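PDB 5EK8: lipoxygenase from Cyanothece sp., which is a 9R-lipoxygenase that probably inserts molecular oxygen into polyunsaturated fatty acids at a non-heme iron centre. Local coordinates for residues A[231-236]-A[247-252]. Numbering follows the deposited sequence.
Sequences NLTINL and DEYFVL
Helical residues 232-236 and 247-252 run nearly antiparallel (157°), their axes 14.0 Å apart at closest approach, and come nearest through the CA atoms of Thr233 and Tyr249 (10.0 Å). The phenol ring of Tyr249 alone bridges this wide spacing. With CG of Tyr249 anti to the backbone N (chi1 -168°), the ring reaches out from helix 247-256 and meets Leu232, Thr233 and Leu236 near the N-terminal end of helix 232-239. The contacts are van der Waals, methyl groups against the ring and its oxygen. Thr233 brings CG2 to 3.7 Å from Tyr249 OH, the two side chains crossing at about a right angle. Leu232 CD2 lies 3.9 Å from the same oxygen, whereas Leu236 places CD1 3.9 Å from Tyr249 CE1, obliquely to the ring. Thr233 directs its hydroxyl to other partners: OG1 accepts from Asn231 ND2 (2.9 Å) and is hydrogen-bonded to Glu583. Asn231 is the N-cap, its OD1 receiving Ile234 N from above the carbonyl plane, while ND2 also binds Ser578 O. Replacing Thr233 with alanine would probably leave a gap beside the tyrosine hydroxyl and deprive Asn231 ND2 and Glu583 of a shared partner. This apolar helix-to-helix contact through one tyrosine lies away from the iron and sodium sites. Tyr243 and Tyr586 also pack against Tyr249, while Phe250 and Val251 connect helix 247-256 to strands 291-300 and 303-313.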
ATOM      1  N   ASN A 231      -6.098  -4.356  23.509  1.00 50.46           N
ATOM      2  CA  ASN A 231      -5.344  -4.950  22.409  1.00 46.02           C
ATOM      3  C   ASN A 231      -4.705  -6.243  22.871  1.00 45.25           C
ATOM      4  O   ASN A 231      -4.964  -6.701  23.982  1.00 43.27           O
ATOM      5  CB  ASN A 231      -4.271  -3.995  21.884  1.00 44.90           C
ATOM      6  CG  ASN A 231      -3.046  -3.957  22.774  1.00 48.68           C
ATOM      7  OD1 ASN A 231      -3.154  -3.885  23.998  1.00 45.56           O
ATOM      8  ND2 ASN A 231      -1.866  -4.018  22.161  1.00 51.48           N
ATOM      9  N   LEU A 232      -3.858  -6.819  22.026  1.00 46.80           N
ATOM     10  CA  LEU A 232      -3.260  -8.113  22.328  1.00 46.95           C
ATOM     11  C   LEU A 232      -2.441  -8.098  23.621  1.00 49.99           C
ATOM     12  O   LEU A 232      -2.574  -8.996  24.457  1.00 53.23           O
ATOM     13  CB  LEU A 232      -2.384  -8.576  21.166  1.00 43.70           C
ATOM     14  CG  LEU A 232      -1.608  -9.866  21.437  1.00 45.35           C
ATOM     15  CD1 LEU A 232      -2.559 -11.018  21.717  1.00 39.95           C
ATOM     16  CD2 LEU A 232      -0.655 -10.190  20.276  1.00 48.74           C
ATOM     17  N   THR A 233      -1.609  -7.074  23.791  1.00 45.67           N
ATOM     18  CA  THR A 233      -0.710  -7.018  24.942  1.00 48.00           C
ATOM     19  C   THR A 233      -1.476  -6.798  26.248  1.00 48.69           C
ATOM     20  O   THR A 233      -1.144  -7.389  27.282  1.00 50.20           O
ATOM     21  CB  THR A 233       0.372  -5.919  24.772  1.00 46.85           C
ATOM     22  OG1 THR A 233      -0.243  -4.655  24.492  1.00 47.07           O
ATOM     23  CG2 THR A 233       1.301  -6.277  23.637  1.00 31.10           C
ATOM     24  N   ILE A 234      -2.512  -5.967  26.196  1.00 45.64           N
ATOM     25  CA  ILE A 234      -3.366  -5.766  27.360  1.00 45.16           C
ATOM     26  C   ILE A 234      -4.018  -7.081  27.789  1.00 43.86           C
ATOM     27  O   ILE A 234      -3.956  -7.447  28.958  1.00 45.66           O
ATOM     28  CB  ILE A 234      -4.455  -4.705  27.094  1.00 48.00           C
ATOM     29  CG1 ILE A 234      -3.820  -3.316  26.991  1.00 39.85           C
ATOM     30  CG2 ILE A 234      -5.499  -4.721  28.204  1.00 35.65           C
ATOM     31  CD1 ILE A 234      -4.770  -2.235  26.527  1.00 35.87           C
ATOM     32  N   ASN A 235      -4.618  -7.792  26.836  1.00 43.55           N
ATOM     33  CA  ASN A 235      -5.237  -9.091  27.105  1.00 42.97           C
ATOM     34  C   ASN A 235      -4.246 -10.086  27.706  1.00 46.99           C
ATOM     35  O   ASN A 235      -4.526 -10.740  28.724  1.00 50.13           O
ATOM     36  CB  ASN A 235      -5.832  -9.683  25.822  1.00 43.52           C
ATOM     37  CG  ASN A 235      -6.958  -8.840  25.248  1.00 49.32           C
ATOM     38  OD1 ASN A 235      -7.639  -8.115  25.971  1.00 54.20           O
ATOM     39  ND2 ASN A 235      -7.162  -8.939  23.939  1.00 53.37           N
ATOM     40  N   LEU A 236      -3.088 -10.198  27.061  1.00 46.76           N
ATOM     41  CA  LEU A 236      -2.037 -11.095  27.524  1.00 47.65           C
ATOM     42  C   LEU A 236      -1.661 -10.795  28.967  1.00 48.21           C
ATOM     43  O   LEU A 236      -1.606 -11.698  29.800  1.00 46.80           O
ATOM     44  CB  LEU A 236      -0.799 -10.991  26.630  1.00 45.68           C
ATOM     45  CG  LEU A 236      -0.895 -11.633  25.250  1.00 42.82           C
ATOM     46  CD1 LEU A 236       0.406 -11.418  24.492  1.00 50.24           C
ATOM     47  CD2 LEU A 236      -1.220 -13.113  25.375  1.00 36.53           C
ATOM     48  N   ASP A 247      11.523 -10.546  28.559  1.00 44.29           N
ATOM     49  CA  ASP A 247      12.544 -10.687  27.521  1.00 44.18           C
ATOM     50  C   ASP A 247      12.120 -11.635  26.399  1.00 49.80           C
ATOM     51  O   ASP A 247      12.402 -11.385  25.220  1.00 51.35           O
ATOM     52  CB  ASP A 247      13.863 -11.175  28.128  1.00 42.20           C
ATOM     53  CG  ASP A 247      14.527 -10.128  29.003  1.00 47.10           C
ATOM     54  OD1 ASP A 247      15.507 -10.469  29.703  1.00 47.90           O
ATOM     55  OD2 ASP A 247      14.060  -8.968  28.998  1.00 48.49           O
ATOM     56  N   GLU A 248      11.457 -12.723  26.778  1.00 53.58           N
ATOM     57  CA  GLU A 248      10.981 -13.718  25.823  1.00 52.21           C
ATOM     58  C   GLU A 248      10.065 -13.069  24.791  1.00 49.80           C
ATOM     59  O   GLU A 248      10.184 -13.305  23.580  1.00 50.65           O
ATOM     60  CB  GLU A 248      10.242 -14.850  26.547  1.00 49.19           C
ATOM     61  CG  GLU A 248      11.081 -15.629  27.567  0.89 48.35           C
ATOM     62  CD  GLU A 248      11.331 -14.856  28.854  0.79 46.41           C
ATOM     63  OE1 GLU A 248      10.662 -13.826  29.077  0.41 45.32           O
ATOM     64  OE2 GLU A 248      12.204 -15.274  29.640  0.89 46.35           O
ATOM     65  N   TYR A 249       9.162 -12.233  25.287  1.00 46.77           N
ATOM     66  CA  TYR A 249       8.195 -11.560  24.436  1.00 45.47           C
ATOM     67  C   TYR A 249       8.869 -10.471  23.608  1.00 44.97           C
ATOM     68  O   TYR A 249       8.502 -10.247  22.454  1.00 41.13           O
ATOM     69  CB  TYR A 249       7.056 -10.969  25.272  1.00 45.58           C
ATOM     70  CG  TYR A 249       5.894 -10.511  24.427  1.00 41.68           C
ATOM     71  CD1 TYR A 249       5.057 -11.436  23.811  1.00 39.01           C
ATOM     72  CD2 TYR A 249       5.643  -9.159  24.227  1.00 40.11           C
ATOM     73  CE1 TYR A 249       4.003 -11.027  23.021  1.00 42.67           C
ATOM     74  CE2 TYR A 249       4.591  -8.739  23.441  1.00 44.16           C
ATOM     75  CZ  TYR A 249       3.772  -9.676  22.837  1.00 47.86           C
ATOM     76  OH  TYR A 249       2.718  -9.259  22.054  1.00 53.37           O
ATOM     77  N   PHE A 250       9.851  -9.802  24.209  1.00 48.20           N
ATOM     78  CA  PHE A 250      10.641  -8.791  23.514  1.00 48.32           C
ATOM     79  C   PHE A 250      11.282  -9.385  22.267  1.00 50.03           C
ATOM     80  O   PHE A 250      11.176  -8.827  21.168  1.00 53.90           O
ATOM     81  CB  PHE A 250      11.711  -8.217  24.444  1.00 46.69           C
ATOM     82  CG  PHE A 250      12.598  -7.190  23.798  1.00 48.86           C
ATOM     83  CD1 PHE A 250      13.883  -7.518  23.396  1.00 46.04           C
ATOM     84  CD2 PHE A 250      12.149  -5.893  23.601  1.00 50.54           C
ATOM     85  CE1 PHE A 250      14.706  -6.571  22.811  1.00 46.05           C
ATOM     86  CE2 PHE A 250      12.969  -4.941  23.013  1.00 49.04           C
ATOM     87  CZ  PHE A 250      14.248  -5.281  22.618  1.00 45.52           C
ATOM     88  N   VAL A 251      11.927 -10.533  22.451  1.00 46.93           N
ATOM     89  CA  VAL A 251      12.567 -11.247  21.352  1.00 46.29           C
ATOM     90  C   VAL A 251      11.544 -11.711  20.324  1.00 43.82           C
ATOM     91  O   VAL A 251      11.722 -11.507  19.115  1.00 37.97           O
ATOM     92  CB  VAL A 251      13.362 -12.462  21.867  1.00 43.06           C
ATOM     93  CG1 VAL A 251      13.771 -13.365  20.714  1.00 41.16           C
ATOM     94  CG2 VAL A 251      14.572 -11.998  22.654  1.00 41.07           C
ATOM     95  N   LEU A 252      10.470 -12.329  20.808  1.00 46.82           N
ATOM     96  CA  LEU A 252       9.415 -12.812  19.924  1.00 47.51           C
ATOM     97  C   LEU A 252       8.869 -11.707  19.019  1.00 48.94           C
ATOM     98  O   LEU A 252       8.623 -11.937  17.838  1.00 51.31           O
ATOM     99  CB  LEU A 252       8.275 -13.430  20.732  1.00 48.04           C
ATOM    100  CG  LEU A 252       8.525 -14.859  21.208  1.00 47.80           C
ATOM    101  CD1 LEU A 252       7.352 -15.355  22.016  1.00 45.77           C
ATOM    102  CD2 LEU A 252       8.795 -15.779  20.022  1.00 46.45           C
TER